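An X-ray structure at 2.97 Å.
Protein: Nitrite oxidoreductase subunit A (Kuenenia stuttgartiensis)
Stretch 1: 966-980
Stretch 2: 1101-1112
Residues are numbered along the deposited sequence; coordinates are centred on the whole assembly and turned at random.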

ATOM      1  N   ASP B 966     -12.814  22.194  17.443  1.00 49.40           N
ATOM      2  CA  ASP B 966     -13.992  23.049  17.397  1.00 39.10           C
ATOM      3  C   ASP B 966     -15.284  22.257  17.538  1.00 47.71           C
ATOM      4  O   ASP B 966     -16.309  22.828  17.921  1.00 62.46           O
ATOM      5  CB  ASP B 966     -14.013  23.842  16.089  1.00 39.33           C
ATOM      6  CG  ASP B 966     -12.934  24.904  16.038  1.00 47.21           C
ATOM      7  OD1 ASP B 966     -12.545  25.406  17.113  1.00 54.43           O
ATOM      8  OD2 ASP B 966     -12.476  25.237  14.924  1.00 53.21           O
ATOM      9  N   LEU B 967     -15.260  20.960  17.233  1.00 39.87           N
ATOM     10  CA  LEU B 967     -16.416  20.094  17.413  1.00 39.94           C
ATOM     11  C   LEU B 967     -16.265  19.168  18.615  1.00 38.91           C
ATOM     12  O   LEU B 967     -17.007  18.188  18.737  1.00 40.92           O
ATOM     13  CB  LEU B 967     -16.682  19.300  16.135  1.00 37.88           C
ATOM     14  CG  LEU B 967     -17.169  20.205  14.999  1.00 51.65           C
ATOM     15  CD1 LEU B 967     -16.093  20.449  13.960  1.00 45.68           C
ATOM     16  CD2 LEU B 967     -18.407  19.651  14.349  1.00 50.90           C
ATOM     17  N   GLY B 968     -15.324  19.464  19.507  1.00 42.35           N
ATOM     18  CA  GLY B 968     -15.120  18.643  20.689  1.00 51.22           C
ATOM     19  C   GLY B 968     -14.642  17.238  20.394  1.00 48.53           C
ATOM     20  O   GLY B 968     -15.017  16.296  21.105  1.00 44.43           O
ATOM     21  N   ILE B 969     -13.819  17.072  19.365  1.00 41.58           N
ATOM     22  CA  ILE B 969     -13.334  15.763  18.950  1.00 37.79           C
ATOM     23  C   ILE B 969     -11.841  15.710  19.223  1.00 41.27           C
ATOM     24  O   ILE B 969     -11.082  16.560  18.739  1.00 43.82           O
ATOM     25  CB  ILE B 969     -13.629  15.499  17.465  1.00 41.69           C
ATOM     26  CG1 ILE B 969     -15.139  15.445  17.224  1.00 48.90           C
ATOM     27  CG2 ILE B 969     -12.951  14.216  17.005  1.00 39.87           C
ATOM     28  CD1 ILE B 969     -15.531  15.524  15.766  1.00 37.96           C
ATOM     29  N   GLU B 970     -11.416  14.713  19.989  1.00 42.86           N
ATOM     30  CA  GLU B 970     -10.004  14.490  20.242  1.00 44.36           C
ATOM     31  C   GLU B 970      -9.494  13.399  19.308  1.00 43.81           C
ATOM     32  O   GLU B 970     -10.261  12.542  18.865  1.00 41.55           O
ATOM     33  CB  GLU B 970      -9.781  14.093  21.697  1.00 42.65           C
ATOM     34  CG  GLU B 970      -8.338  14.045  22.112  1.00 40.58           C
ATOM     35  CD  GLU B 970      -7.687  15.402  22.178  1.00 52.44           C
ATOM     36  OE1 GLU B 970      -8.399  16.400  22.414  1.00 65.75           O
ATOM     37  OE2 GLU B 970      -6.455  15.467  22.001  1.00 55.87           O
ATOM     38  N   ASP B 971      -8.193  13.448  18.997  1.00 37.60           N
ATOM     39  CA  ASP B 971      -7.599  12.461  18.099  1.00 39.70           C
ATOM     40  C   ASP B 971      -7.804  11.052  18.642  1.00 37.15           C
ATOM     41  O   ASP B 971      -7.443  10.749  19.783  1.00 37.71           O
ATOM     42  CB  ASP B 971      -6.109  12.730  17.869  1.00 39.72           C
ATOM     43  CG  ASP B 971      -5.462  11.693  16.921  1.00 37.21           C
ATOM     44  OD1 ASP B 971      -4.268  11.863  16.587  1.00 33.42           O
ATOM     45  OD2 ASP B 971      -6.130  10.721  16.496  1.00 43.09           O
ATOM     46  N   GLY B 972      -8.345  10.184  17.793  1.00 34.11           N
ATOM     47  CA  GLY B 972      -8.624   8.805  18.133  1.00 30.60           C
ATOM     48  C   GLY B 972     -10.057   8.533  18.500  1.00 34.59           C
ATOM     49  O   GLY B 972     -10.418   7.367  18.675  1.00 39.94           O
ATOM     50  N   ASP B 973     -10.892   9.565  18.586  1.00 43.24           N
ATOM     51  CA  ASP B 973     -12.301   9.380  18.894  1.00 46.66           C
ATOM     52  C   ASP B 973     -13.061   8.892  17.666  1.00 43.19           C
ATOM     53  O   ASP B 973     -12.687   9.172  16.525  1.00 40.83           O
ATOM     54  CB  ASP B 973     -12.917  10.688  19.391  1.00 43.42           C
ATOM     55  CG  ASP B 973     -12.394  11.103  20.750  1.00 49.52           C
ATOM     56  OD1 ASP B 973     -11.980  10.216  21.526  1.00 56.83           O
ATOM     57  OD2 ASP B 973     -12.412  12.315  21.050  1.00 43.25           O
ATOM     58  N   TYR B 974     -14.142   8.158  17.912  1.00 36.14           N
ATOM     59  CA  TYR B 974     -15.055   7.760  16.850  1.00 35.51           C
ATOM     60  C   TYR B 974     -15.971   8.931  16.499  1.00 36.02           C
ATOM     61  O   TYR B 974     -16.417   9.669  17.383  1.00 44.63           O
ATOM     62  CB  TYR B 974     -15.876   6.548  17.292  1.00 35.82           C
ATOM     63  CG  TYR B 974     -15.103   5.243  17.313  1.00 43.51           C
ATOM     64  CD1 TYR B 974     -14.925   4.504  16.151  1.00 44.39           C
ATOM     65  CD2 TYR B 974     -14.561   4.746  18.493  1.00 37.43           C
ATOM     66  CE1 TYR B 974     -14.226   3.311  16.160  1.00 44.19           C
ATOM     67  CE2 TYR B 974     -13.860   3.552  18.511  1.00 40.58           C
ATOM     68  CZ  TYR B 974     -13.695   2.840  17.341  1.00 45.72           C
ATOM     69  OH  TYR B 974     -12.999   1.653  17.351  1.00 38.00           O
ATOM     70  N   VAL B 975     -16.223   9.113  15.200  1.00 33.48           N
ATOM     71  CA  VAL B 975     -16.984  10.246  14.681  1.00 32.75           C
ATOM     72  C   VAL B 975     -17.992   9.753  13.644  1.00 38.04           C
ATOM     73  O   VAL B 975     -17.715   8.823  12.873  1.00 43.54           O
ATOM     74  CB  VAL B 975     -16.046  11.324  14.090  1.00 30.84           C
ATOM     75  CG1 VAL B 975     -15.169  11.942  15.189  1.00 32.44           C
ATOM     76  CG2 VAL B 975     -15.160  10.727  13.009  1.00 34.18           C
ATOM     77  N   TYR B 976     -19.104  10.437  13.546  1.00 38.57           N
ATOM     78  CA  TYR B 976     -20.066  10.069  12.498  1.00 36.94           C
ATOM     79  C   TYR B 976     -19.756  10.943  11.292  1.00 41.15           C
ATOM     80  O   TYR B 976     -19.343  12.058  11.495  1.00 49.19           O
ATOM     81  CB  TYR B 976     -21.472  10.309  13.026  1.00 38.28           C
ATOM     82  CG  TYR B 976     -22.005   9.263  13.967  1.00 39.41           C
ATOM     83  CD1 TYR B 976     -22.357   8.011  13.518  1.00 32.45           C
ATOM     84  CD2 TYR B 976     -22.213   9.549  15.297  1.00 37.51           C
ATOM     85  CE1 TYR B 976     -22.872   7.062  14.375  1.00 35.29           C
ATOM     86  CE2 TYR B 976     -22.735   8.615  16.166  1.00 35.69           C
ATOM     87  CZ  TYR B 976     -23.068   7.365  15.703  1.00 37.77           C
ATOM     88  OH  TYR B 976     -23.582   6.440  16.552  1.00 38.06           O
ATOM     89  N   VAL B 977     -19.824  10.393  10.084  1.00 39.44           N
ATOM     90  CA  VAL B 977     -19.637  11.217   8.860  1.00 48.33           C
ATOM     91  C   VAL B 977     -20.997  11.247   8.192  1.00 43.95           C
ATOM     92  O   VAL B 977     -21.358  10.264   7.577  1.00 43.12           O
ATOM     93  CB  VAL B 977     -18.599  10.615   7.909  1.00 46.14           C
ATOM     94  CG1 VAL B 977     -17.479  11.590   7.605  1.00 48.97           C
ATOM     95  CG2 VAL B 977     -18.060   9.308   8.446  1.00 47.08           C
ATOM     96  N   ASP B 978     -21.659  12.390   8.234  1.00 46.09           N
ATOM     97  CA  ASP B 978     -23.038  12.476   7.720  1.00 43.25           C
ATOM     98  C   ASP B 978     -23.060  13.443   6.546  1.00 47.93           C
ATOM     99  O   ASP B 978     -22.339  14.421   6.575  1.00 48.03           O
ATOM    100  CB  ASP B 978     -23.998  12.840   8.848  1.00 39.23           C
ATOM    101  CG  ASP B 978     -24.247  11.707   9.819  1.00 44.80           C
ATOM    102  OD1 ASP B 978     -24.036  11.906  11.010  1.00 44.40           O
ATOM    103  OD2 ASP B 978     -24.654  10.647   9.380  1.00 42.90           O
ATOM    104  N   ALA B 979     -23.830  13.112   5.522  1.00 44.50           N
ATOM    105  CA  ALA B 979     -23.955  13.955   4.342  1.00 44.59           C
ATOM    106  C   ALA B 979     -25.429  14.326   4.213  1.00 39.01           C
ATOM    107  O   ALA B 979     -26.236  14.014   5.099  1.00 43.48           O
ATOM    108  CB  ALA B 979     -23.425  13.257   3.087  1.00 44.48           C
ATOM    109  N   ASN B 980     -25.719  14.962   3.082  1.00 37.35           N
ATOM    110  CA  ASN B 980     -27.050  15.569   2.882  1.00 45.09           C
ATOM    111  C   ASN B 980     -28.050  14.510   3.276  1.00 47.49           C
ATOM    112  O   ASN B 980     -28.016  13.453   2.708  1.00 47.80           O
ATOM    113  CB  ASN B 980     -27.246  16.048   1.448  1.00 46.10           C
ATOM    114  CG  ASN B 980     -28.591  16.683   1.201  1.00 50.46           C
ATOM    115  OD1 ASN B 980     -29.317  16.972   2.132  1.00 48.50           O
ATOM    116  ND2 ASN B 980     -28.935  16.897  -0.049  1.00 48.70           N
ATOM    117  N   THR B1101     -18.927  16.169  -2.987  1.00 43.03           N
ATOM    118  CA  THR B1101     -19.674  15.943  -1.765  1.00 37.34           C
ATOM    119  C   THR B1101     -19.086  16.822  -0.676  1.00 37.52           C
ATOM    120  O   THR B1101     -17.915  17.208  -0.730  1.00 44.25           O
ATOM    121  CB  THR B1101     -19.634  14.466  -1.341  1.00 41.76           C
ATOM    122  OG1 THR B1101     -20.732  14.181  -0.464  1.00 42.91           O
ATOM    123  CG2 THR B1101     -18.322  14.136  -0.634  1.00 43.51           C
ATOM    124  N   LEU B1102     -19.928  17.164   0.286  1.00 37.61           N
ATOM    125  CA  LEU B1102     -19.500  17.784   1.527  1.00 39.79           C
ATOM    126  C   LEU B1102     -20.148  17.039   2.678  1.00 36.98           C
ATOM    127  O   LEU B1102     -21.217  16.444   2.530  1.00 28.26           O
ATOM    128  CB  LEU B1102     -19.828  19.265   1.607  1.00 41.60           C
ATOM    129  CG  LEU B1102     -19.121  20.106   0.553  1.00 47.62           C
ATOM    130  CD1 LEU B1102     -19.987  21.280   0.197  1.00 52.19           C
ATOM    131  CD2 LEU B1102     -17.765  20.562   1.046  1.00 47.99           C
ATOM    132  N   VAL B1103     -19.482  17.073   3.822  1.00 42.54           N
ATOM    133  CA  VAL B1103     -19.874  16.203   4.962  1.00 42.15           C
ATOM    134  C   VAL B1103     -19.986  17.005   6.250  1.00 42.39           C
ATOM    135  O   VAL B1103     -19.407  18.048   6.326  1.00 42.08           O
ATOM    136  CB  VAL B1103     -18.784  15.121   5.100  1.00 37.85           C
ATOM    137  CG1 VAL B1103     -19.209  13.931   5.913  1.00 47.27           C
ATOM    138  CG2 VAL B1103     -18.335  14.637   3.751  1.00 40.50           C
ATOM    139  N   LYS B1104     -20.752  16.474   7.196  1.00 42.65           N
ATOM    140  CA  LYS B1104     -20.901  16.988   8.573  1.00 45.42           C
ATOM    141  C   LYS B1104     -20.215  15.979   9.497  1.00 47.59           C
ATOM    142  O   LYS B1104     -20.398  14.796   9.299  1.00 37.53           O
ATOM    143  CB  LYS B1104     -22.371  17.080   8.964  1.00 38.02           C
ATOM    144  CG  LYS B1104     -22.633  17.891  10.212  1.00 40.86           C
ATOM    145  CD  LYS B1104     -24.082  18.186  10.460  1.00 51.37           C
ATOM    146  CE  LYS B1104     -24.865  16.967  10.882  1.00 55.45           C
ATOM    147  NZ  LYS B1104     -26.250  17.319  11.257  1.00 53.40           N
ATOM    148  N   ILE B1105     -19.402  16.458  10.429  1.00 49.92           N
ATOM    149  CA  ILE B1105     -18.683  15.577  11.386  1.00 43.16           C
ATOM    150  C   ILE B1105     -19.175  15.902  12.786  1.00 44.24           C
ATOM    151  O   ILE B1105     -19.267  17.060  13.118  1.00 49.69           O
ATOM    152  CB  ILE B1105     -17.170  15.814  11.293  1.00 44.45           C
ATOM    153  CG1 ILE B1105     -16.738  16.138   9.871  1.00 43.13           C
ATOM    154  CG2 ILE B1105     -16.412  14.621  11.813  1.00 36.32           C
ATOM    155  CD1 ILE B1105     -16.456  14.918   9.073  1.00 35.77           C
ATOM    156  N   THR B1106     -19.524  14.879  13.537  1.00 35.71           N
ATOM    157  CA  THR B1106     -19.940  14.995  14.928  1.00 40.01           C
ATOM    158  C   THR B1106     -19.334  13.838  15.704  1.00 40.86           C
ATOM    159  O   THR B1106     -19.231  12.720  15.189  1.00 42.76           O
ATOM    160  CB  THR B1106     -21.470  15.011  15.117  1.00 43.91           C
ATOM    161  OG1 THR B1106     -21.959  13.669  15.216  1.00 51.45           O
ATOM    162  CG2 THR B1106     -22.184  15.749  13.987  1.00 49.10           C
ATOM    163  N   LYS B1107     -18.937  14.117  16.943  1.00 40.40           N
ATOM    164  CA  LYS B1107     -18.342  13.101  17.801  1.00 39.18           C
ATOM    165  C   LYS B1107     -19.327  11.974  18.097  1.00 37.74           C
ATOM    166  O   LYS B1107     -20.524  12.202  18.292  1.00 44.25           O
ATOM    167  CB  LYS B1107     -17.872  13.737  19.110  1.00 32.22           C
ATOM    168  CG  LYS B1107     -17.332  12.745  20.130  1.00 32.57           C
ATOM    169  CD  LYS B1107     -17.002  13.426  21.448  1.00 44.75           C
ATOM    170  CE  LYS B1107     -16.563  12.417  22.498  1.00 46.75           C
ATOM    171  NZ  LYS B1107     -16.286  13.059  23.814  1.00 47.41           N
ATOM    172  N   ALA B1108     -18.808  10.747  18.117  1.00 31.40           N
ATOM    173  CA  ALA B1108     -19.596   9.542  18.331  1.00 31.84           C
ATOM    174  C   ALA B1108     -19.280   8.848  19.647  1.00 39.40           C
ATOM    175  O   ALA B1108     -20.193   8.558  20.428  1.00 47.08           O
ATOM    176  CB  ALA B1108     -19.380   8.569  17.167  1.00 38.34           C
ATOM    177  N   GLU B1109     -18.006   8.568  19.913  1.00 39.29           N
ATOM    178  CA  GLU B1109     -17.608   7.838  21.109  1.00 40.57           C
ATOM    179  C   GLU B1109     -16.171   8.211  21.448  1.00 41.50           C
ATOM    180  O   GLU B1109     -15.405   8.650  20.585  1.00 42.57           O
ATOM    181  CB  GLU B1109     -17.756   6.324  20.903  1.00 34.43           C
ATOM    182  CG  GLU B1109     -17.522   5.469  22.141  1.00 35.51           C
ATOM    183  CD  GLU B1109     -17.753   3.995  21.879  1.00 40.98           C
ATOM    184  OE1 GLU B1109     -18.122   3.645  20.738  1.00 39.57           O
ATOM    185  OE2 GLU B1109     -17.562   3.185  22.811  1.00 45.00           O
ATOM    186  N   ASN B1110     -15.815   8.030  22.719  1.00 48.10           N
ATOM    187  CA  ASN B1110     -14.476   8.376  23.173  1.00 48.32           C
ATOM    188  C   ASN B1110     -13.456   7.392  22.617  1.00 45.40           C
ATOM    189  O   ASN B1110     -13.721   6.191  22.504  1.00 35.34           O
ATOM    190  CB  ASN B1110     -14.418   8.383  24.701  1.00 49.61           C
ATOM    191  CG  ASN B1110     -15.199   9.533  25.307  1.00 51.36           C
ATOM    192  OD1 ASN B1110     -15.142  10.661  24.820  1.00 50.54           O
ATOM    193  ND2 ASN B1110     -15.938   9.248  26.373  1.00 61.65           N
ATOM    194  N   GLY B1111     -12.273   7.908  22.279  1.00 48.12           N
ATOM    195  CA  GLY B1111     -11.234   7.056  21.730  1.00 41.81           C
ATOM    196  C   GLY B1111     -10.559   6.165  22.752  1.00 43.45           C
ATOM    197  O   GLY B1111      -9.895   5.197  22.366  1.00 38.51           O
ATOM    198  N   GLY B1112     -10.707   6.471  24.042  1.00 47.18           N
ATOM    199  CA  GLY B1112     -10.092   5.648  25.069  1.00 41.44           C
ATOM    200  C   GLY B1112     -10.643   4.235  25.075  1.00 38.55           C
ATOM    201  O   GLY B1112     -11.774   3.978  24.658  1.00 40.79           O
TER
HETATM  202  O   HOH W   1     -24.028  16.032   1.407  1.00 40.06           O

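Two antiparallel strands set the spacing here, and the side chains fill what the spacing leaves. Register is held by a backbone ladder: Asp 978 N donates to Lys 1104 O at 2.9 Å, Lys 1104 N to Asp 978 O at 2.7 Å, and Tyr 976 N to Thr 1106 O at 2.8 Å, while the return bond from Thr 1106 N to Tyr 976 O is weak at 3.5 Å.

A beta bulge then shifts the register by one. Tyr 974 O accepts from both Ala 1108 N (2.7 Å) and Glu 1109 N (3.2 Å), so one carbonyl faces two successive amides. The extra residue turns its methyl inward: Ala 1108 CB lies 3.5 Å from Tyr 976 CE2 and 4.0 Å from Tyr 974 CB, a small bump lodged between the two tyrosines.

On the face carrying Val 977 and Ile 1105, the packing is branched and aliphatic. Val 977 CG1 sits in the notch between Val 1103 CG1 (3.4 Å) and Ile 1105 CD1 (3.8 Å). Ile 1105 in turn offers CG2 to Val 975 CB at 4.0 Å and to Ile 969 CD1 at 4.1 Å, making it a shared knob that ties strand to preceding loop. Leu 967 CD2 presses to 3.0 Å from Ile 1105 O, a tight fit.

Where the ladder ends, shape becomes strict. The type II turn from Glu 970 to Asp 973 brings Gly 972 O to 3.2 Å from Gly 1111 CA. A CB on Gly 1111 would point toward this turn and clash with Gly 972 O and Asp 973 OD1; the bare glycine is the hollow. Asp 973 bridges the join, OD2 accepting from Glu 970 N at 2.8 Å and OD1 from Gly 1111 N at a very short 2.4 Å.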